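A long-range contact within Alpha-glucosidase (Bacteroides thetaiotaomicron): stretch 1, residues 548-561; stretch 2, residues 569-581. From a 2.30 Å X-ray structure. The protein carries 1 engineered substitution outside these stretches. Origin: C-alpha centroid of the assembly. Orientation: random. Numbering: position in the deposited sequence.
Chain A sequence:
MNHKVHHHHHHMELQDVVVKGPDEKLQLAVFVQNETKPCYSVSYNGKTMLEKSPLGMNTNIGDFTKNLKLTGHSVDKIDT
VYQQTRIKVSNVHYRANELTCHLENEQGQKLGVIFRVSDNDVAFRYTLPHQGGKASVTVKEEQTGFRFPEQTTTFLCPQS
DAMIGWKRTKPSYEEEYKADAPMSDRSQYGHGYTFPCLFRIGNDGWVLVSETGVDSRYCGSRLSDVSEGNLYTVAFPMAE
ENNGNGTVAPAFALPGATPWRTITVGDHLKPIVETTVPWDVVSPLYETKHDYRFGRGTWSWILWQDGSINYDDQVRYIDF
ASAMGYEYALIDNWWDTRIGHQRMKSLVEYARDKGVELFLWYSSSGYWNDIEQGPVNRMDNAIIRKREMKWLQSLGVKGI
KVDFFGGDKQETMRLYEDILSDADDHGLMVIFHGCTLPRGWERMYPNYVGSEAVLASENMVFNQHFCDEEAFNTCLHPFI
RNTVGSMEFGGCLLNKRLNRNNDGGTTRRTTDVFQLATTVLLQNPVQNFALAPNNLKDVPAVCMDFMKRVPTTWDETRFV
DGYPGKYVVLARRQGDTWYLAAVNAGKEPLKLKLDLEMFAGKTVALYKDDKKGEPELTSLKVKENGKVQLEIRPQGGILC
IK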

# COMPACT_ATOMS: atom_id res chain seq x y z
N LYS A 548 -17.38 15.74 8.06
CA LYS A 548 -16.87 16.51 9.19
C LYS A 548 -16.38 15.62 10.35
O LYS A 548 -15.52 16.04 11.13
N ARG A 549 -16.91 14.41 10.47
CA ARG A 549 -16.56 13.53 11.59
C ARG A 549 -15.69 12.34 11.20
O ARG A 549 -15.36 11.51 12.05
N VAL A 550 -15.32 12.25 9.93
CA VAL A 550 -14.56 11.09 9.45
C VAL A 550 -13.19 10.92 10.13
O VAL A 550 -12.42 11.88 10.28
N PRO A 551 -12.89 9.70 10.58
CA PRO A 551 -11.57 9.38 11.11
C PRO A 551 -10.62 8.95 10.00
O PRO A 551 -11.08 8.61 8.91
N THR A 552 -9.31 9.02 10.25
CA THR A 552 -8.33 8.56 9.26
C THR A 552 -7.39 7.51 9.88
O THR A 552 -6.54 6.96 9.19
N THR A 553 -7.54 7.27 11.18
CA THR A 553 -6.69 6.31 11.89
C THR A 553 -7.55 5.27 12.60
O THR A 553 -8.69 5.54 12.96
N TRP A 554 -6.99 4.08 12.83
CA TRP A 554 -7.81 2.98 13.33
C TRP A 554 -7.14 2.15 14.41
O TRP A 554 -5.92 2.05 14.47
N ASP A 555 -7.96 1.57 15.28
CA ASP A 555 -7.46 0.68 16.31
C ASP A 555 -7.57 -0.79 15.90
O ASP A 555 -6.85 -1.64 16.42
N GLU A 556 -8.47 -1.07 14.97
CA GLU A 556 -8.77 -2.45 14.59
C GLU A 556 -9.56 -2.52 13.28
O GLU A 556 -10.35 -1.62 12.96
N THR A 557 -9.33 -3.58 12.51
CA THR A 557 -10.02 -3.77 11.24
C THR A 557 -10.51 -5.21 11.14
O THR A 557 -9.74 -6.15 11.34
N ARG A 558 -11.79 -5.38 10.83
CA ARG A 558 -12.34 -6.72 10.71
C ARG A 558 -13.01 -6.90 9.34
O ARG A 558 -13.86 -6.10 8.94
N PHE A 559 -12.59 -7.95 8.63
CA PHE A 559 -13.21 -8.31 7.37
C PHE A 559 -14.54 -9.01 7.63
O PHE A 559 -14.61 -9.98 8.38
N VAL A 560 -15.60 -8.48 7.03
CA VAL A 560 -16.94 -9.00 7.24
C VAL A 560 -17.38 -9.88 6.08
O VAL A 560 -17.80 -11.02 6.28
N ASP A 561 -17.27 -9.36 4.86
CA ASP A 561 -17.63 -10.14 3.68
C ASP A 561 -17.06 -9.50 2.43
O ASP A 561 -16.58 -8.38 2.48
N VAL A 569 -17.09 -5.61 2.10
CA VAL A 569 -17.72 -5.26 3.37
C VAL A 569 -16.72 -5.41 4.52
O VAL A 569 -16.31 -6.53 4.85
N LEU A 570 -16.32 -4.28 5.11
CA LEU A 570 -15.40 -4.34 6.24
C LEU A 570 -15.76 -3.35 7.35
O LEU A 570 -16.37 -2.31 7.11
N ALA A 571 -15.39 -3.72 8.58
CA ALA A 571 -15.60 -2.86 9.74
C ALA A 571 -14.27 -2.43 10.35
O ALA A 571 -13.35 -3.24 10.52
N ARG A 572 -14.18 -1.14 10.67
CA ARG A 572 -13.01 -0.54 11.29
C ARG A 572 -13.41 0.18 12.58
O ARG A 572 -14.43 0.86 12.62
N ARG A 573 -12.59 0.03 13.61
CA ARG A 573 -12.86 0.62 14.91
C ARG A 573 -11.92 1.78 15.21
O ARG A 573 -10.72 1.70 14.93
N GLN A 574 -12.48 2.87 15.74
CA GLN A 574 -11.65 3.91 16.34
C GLN A 574 -12.15 4.18 17.75
O GLN A 574 -13.30 4.60 17.94
N GLY A 575 -11.28 3.95 18.73
CA GLY A 575 -11.69 4.04 20.12
C GLY A 575 -12.76 3.00 20.39
O GLY A 575 -12.54 1.81 20.22
N ASP A 576 -13.94 3.47 20.75
CA ASP A 576 -15.05 2.57 21.04
C ASP A 576 -16.08 2.61 19.92
O ASP A 576 -17.10 1.92 19.98
N THR A 577 -15.80 3.39 18.87
CA THR A 577 -16.75 3.55 17.77
C THR A 577 -16.48 2.63 16.59
O THR A 577 -15.37 2.63 16.03
N TRP A 578 -17.49 1.87 16.19
CA TRP A 578 -17.37 0.98 15.04
C TRP A 578 -18.01 1.56 13.79
O TRP A 578 -19.12 2.11 13.83
N TYR A 579 -17.27 1.45 12.68
CA TYR A 579 -17.71 1.88 11.36
C TYR A 579 -17.74 0.69 10.40
O TYR A 579 -16.69 0.13 10.06
N LEU A 580 -18.92 0.30 9.93
CA LEU A 580 -19.01 -0.71 8.89
C LEU A 580 -19.28 -0.05 7.54
O LEU A 580 -20.15 0.81 7.42
N ALA A 581 -18.50 -0.43 6.54
CA ALA A 581 -18.65 0.13 5.21
C ALA A 581 -18.72 -0.99 4.18
O ALA A 581 -17.97 -1.97 4.27

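The frame for the side chains is an antiparallel pairing of strand 556-560 with strand 569-574, whose axes approach to 4.6 Å at 159°. Arg-558 N to Ala-571 O (2.7 Å, 177°) and Ala-571 N to Arg-558 O (2.9 Å) close one hydrogen-bonded pair, and Arg-573 N to Glu-556 O (2.9 Å) belongs to another. Side chains therefore alternate: Glu-556, Arg-558, Ala-571 and Arg-573 share one face, Thr-557, Phe-559, Leu-570 and Arg-572 the other. A beta bulge between Phe-559 and Asp-561 breaks this alternation. Val-569 O accepts from both Val-560 N and Asp-561 N, each at 3.0 Å, and Val-560 turns its CB toward the second stretch.

Charged contacts gather on the Glu-556 face. Glu-556 is extended (chi1 t, chi2 t), and its OE1 receives Arg-573 NE at 3.1 Å and 159°, a salt bridge; the added bond from Arg-573 NH2 to Glu-556 OE1 is weak (3.4 Å, 140°). The carboxylate is shared, because Glu-556 OE2 takes Arg-558 NH1 at 2.6 Å. Arg-573 (t, t, p) uses its remaining terminal nitrogen within its own stretch, NH1 lying 2.7 Å from Gly-575 O. Asp-555 CB lies over a face of the Arg-573 guanidinium, 3.7 Å from its NH1. Asp-555 OD2 is 4.1 Å from Arg-573 NH1 but well out of the guanidinium plane, so only charge proximity can be claimed. Trp-578 (chi1 m) borders the cluster: its CZ2 lies over a face of the Arg-558 guanidinium, 3.7 Å from NH1.

Other polar contacts hold the turn from Gln-574 to Thr-577, of type II'. Asp-555 (chi1 m) points toward it, and its OD2 accepts Gly-575 N at 2.8 Å and 161°, while Asp-555 N donates to Arg-573 O at 2.8 Å. Gly-575 has phi 62°, a positive value that favours glycine. Gln-574 (t, t) starts sideways, but its end comes nearer; NE2 makes a weak bond to Thr-553 OG1 (3.4 Å, 130°). On the opposite face, Thr-557 OG1 (chi1 m) lies 3.3 Å from Arg-572 NE and is hydrogen-bonded elsewhere in the structure.

Aromatic packing centres on Trp-554 (chi1 m). Arg-572 (m, t) lays its aliphatic chain over the indole: CD sits 3.6 Å from the centroid of the five-membered ring of Trp-554, 11° off the normal. Arg-572 CZ is 5.0 Å from that same Trp-554 centroid at 25°, a cation-pi geometry. The indole edge meets the face of Tyr-579 (chi1 m), with planes at 75° and Trp-554 CZ3 3.9 Å from Tyr-579 CD1. Pro-551, pointing toward the second stretch, places CG 4.0 Å from the Tyr-579 ring centroid, 29° off the normal, a CH-pi contact.

A small apolar patch forms at the bulge. Val-560 (chi1 t) sets CB 3.8 Å from Val-569 CG1, and its CG2 reaches Leu-580 CD1 at 3.8 Å and Ala-571 CB at 4.2 Å.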

# COMPACT_ATOMS: atom_id res chain seq x y z
CB LYS A 548 -17.93 17.48 9.69
CG LYS A 548 -17.97 18.78 8.89
CD LYS A 548 -19.30 19.51 9.08
CE LYS A 548 -19.13 21.02 8.90
NZ LYS A 548 -19.90 21.55 7.75
CB ARG A 549 -17.82 13.00 12.27
CG ARG A 549 -18.81 14.06 12.71
CD ARG A 549 -19.89 13.49 13.61
NE ARG A 549 -21.23 13.92 13.20
CZ ARG A 549 -22.22 13.09 12.88
NH1 ARG A 549 -22.05 11.78 12.94
NH2 ARG A 549 -23.40 13.58 12.50
CB VAL A 550 -14.38 11.16 7.90
CG1 VAL A 550 -13.45 12.29 7.48
CG2 VAL A 550 -13.90 9.83 7.35
CB PRO A 551 -11.83 8.23 12.09
CG PRO A 551 -13.21 7.70 11.74
CD PRO A 551 -13.82 8.56 10.68
CB THR A 552 -7.50 9.72 8.67
OG1 THR A 552 -6.60 10.24 9.65
CG2 THR A 552 -8.40 10.83 8.15
CB THR A 553 -5.79 7.01 12.93
OG1 THR A 553 -6.61 7.69 13.88
CG2 THR A 553 -4.86 8.01 12.24
CB TRP A 554 -8.19 2.08 12.16
CG TRP A 554 -8.72 2.84 10.98
CD1 TRP A 554 -8.05 3.13 9.83
CD2 TRP A 554 -10.02 3.42 10.84
NE1 TRP A 554 -8.86 3.85 8.98
CE2 TRP A 554 -10.07 4.04 9.58
CE3 TRP A 554 -11.16 3.47 11.66
CZ2 TRP A 554 -11.21 4.70 9.11
CZ3 TRP A 554 -12.29 4.12 11.20
CH2 TRP A 554 -12.30 4.73 9.93
CB ASP A 555 -8.20 0.92 17.63
CG ASP A 555 -7.77 2.19 18.31
OD1 ASP A 555 -6.54 2.35 18.53
OD2 ASP A 555 -8.63 3.03 18.64
CB GLU A 556 -9.56 -3.15 15.71
CG GLU A 556 -9.75 -4.65 15.52
CD GLU A 556 -10.69 -5.24 16.55
OE1 GLU A 556 -11.01 -4.55 17.54
OE2 GLU A 556 -11.12 -6.40 16.35
CB THR A 557 -9.11 -3.45 10.04
OG1 THR A 557 -8.79 -2.05 10.04
CG2 THR A 557 -9.81 -3.80 8.72
CB ARG A 558 -13.31 -7.01 11.85
CG ARG A 558 -12.64 -6.98 13.22
CD ARG A 558 -12.96 -8.19 14.10
NE ARG A 558 -14.28 -8.15 14.70
CZ ARG A 558 -14.53 -7.73 15.94
NH1 ARG A 558 -13.54 -7.29 16.71
NH2 ARG A 558 -15.77 -7.73 16.41
CB PHE A 559 -12.28 -9.21 6.54
CG PHE A 559 -12.89 -9.71 5.26
CD1 PHE A 559 -13.15 -8.84 4.21
CD2 PHE A 559 -13.16 -11.06 5.09
CE1 PHE A 559 -13.70 -9.31 3.02
CE2 PHE A 559 -13.71 -11.54 3.91
CZ PHE A 559 -13.98 -10.66 2.87
CB VAL A 560 -17.95 -7.85 7.41
CG1 VAL A 560 -19.33 -8.40 7.74
CG2 VAL A 560 -17.48 -6.89 8.49
CB ASP A 561 -19.15 -10.27 3.56
CG ASP A 561 -19.57 -11.36 2.58
OD1 ASP A 561 -18.79 -12.33 2.41
OD2 ASP A 561 -20.66 -11.25 1.99
CB VAL A 569 -18.93 -6.17 3.69
CG1 VAL A 569 -19.71 -5.63 4.87
CG2 VAL A 569 -19.83 -6.34 2.47
CB LEU A 570 -13.95 -4.12 5.79
CG LEU A 570 -13.43 -2.87 5.11
CD1 LEU A 570 -13.07 -1.75 6.09
CD2 LEU A 570 -12.22 -3.26 4.28
CB ALA A 571 -16.45 -3.57 10.78
CB ARG A 572 -12.31 0.42 10.33
CG ARG A 572 -11.51 -0.25 9.24
CD ARG A 572 -10.83 0.76 8.32
NE ARG A 572 -9.57 0.23 7.81
CZ ARG A 572 -9.33 -0.09 6.54
NH1 ARG A 572 -10.28 0.04 5.63
NH2 ARG A 572 -8.15 -0.57 6.19
CB ARG A 573 -12.76 -0.44 16.02
CG ARG A 573 -12.94 0.11 17.43
CD ARG A 573 -12.97 -1.00 18.47
NE ARG A 573 -11.71 -1.73 18.57
CZ ARG A 573 -10.67 -1.35 19.30
NH1 ARG A 573 -10.75 -0.24 20.03
NH2 ARG A 573 -9.57 -2.08 19.33
CB GLN A 574 -11.67 5.22 15.57
CG GLN A 574 -10.87 6.29 16.32
CD GLN A 574 -10.89 7.63 15.63
OE1 GLN A 574 -11.92 8.31 15.63
NE2 GLN A 574 -9.77 8.01 15.01
CB ASP A 576 -15.69 2.97 22.37
CG ASP A 576 -15.00 2.33 23.56
OD1 ASP A 576 -14.49 1.20 23.43
OD2 ASP A 576 -14.95 2.98 24.63
CB THR A 577 -16.75 5.00 17.25
OG1 THR A 577 -16.73 5.91 18.35
CG2 THR A 577 -17.99 5.25 16.40
CB TRP A 578 -17.97 -0.40 15.33
CG TRP A 578 -17.03 -1.35 16.02
CD1 TRP A 578 -17.00 -1.65 17.35
CD2 TRP A 578 -15.98 -2.12 15.41
NE1 TRP A 578 -16.00 -2.56 17.61
CE2 TRP A 578 -15.36 -2.86 16.43
CE3 TRP A 578 -15.51 -2.25 14.10
CZ2 TRP A 578 -14.30 -3.73 16.18
CZ3 TRP A 578 -14.46 -3.10 13.86
CH2 TRP A 578 -13.86 -3.83 14.89
CB TYR A 579 -16.77 2.95 10.80
CG TYR A 579 -16.63 4.23 11.61
CD1 TYR A 579 -15.90 4.25 12.79
CD2 TYR A 579 -17.20 5.42 11.17
CE1 TYR A 579 -15.76 5.42 13.52
CE2 TYR A 579 -17.07 6.59 11.89
CZ TYR A 579 -16.35 6.59 13.07
OH TYR A 579 -16.21 7.75 13.78
CB LEU A 580 -20.09 -1.74 9.20
CG LEU A 580 -20.15 -2.88 8.17
CD1 LEU A 580 -20.21 -4.22 8.86
CD2 LEU A 580 -21.33 -2.71 7.24
CB ALA A 581 -17.51 1.08 4.90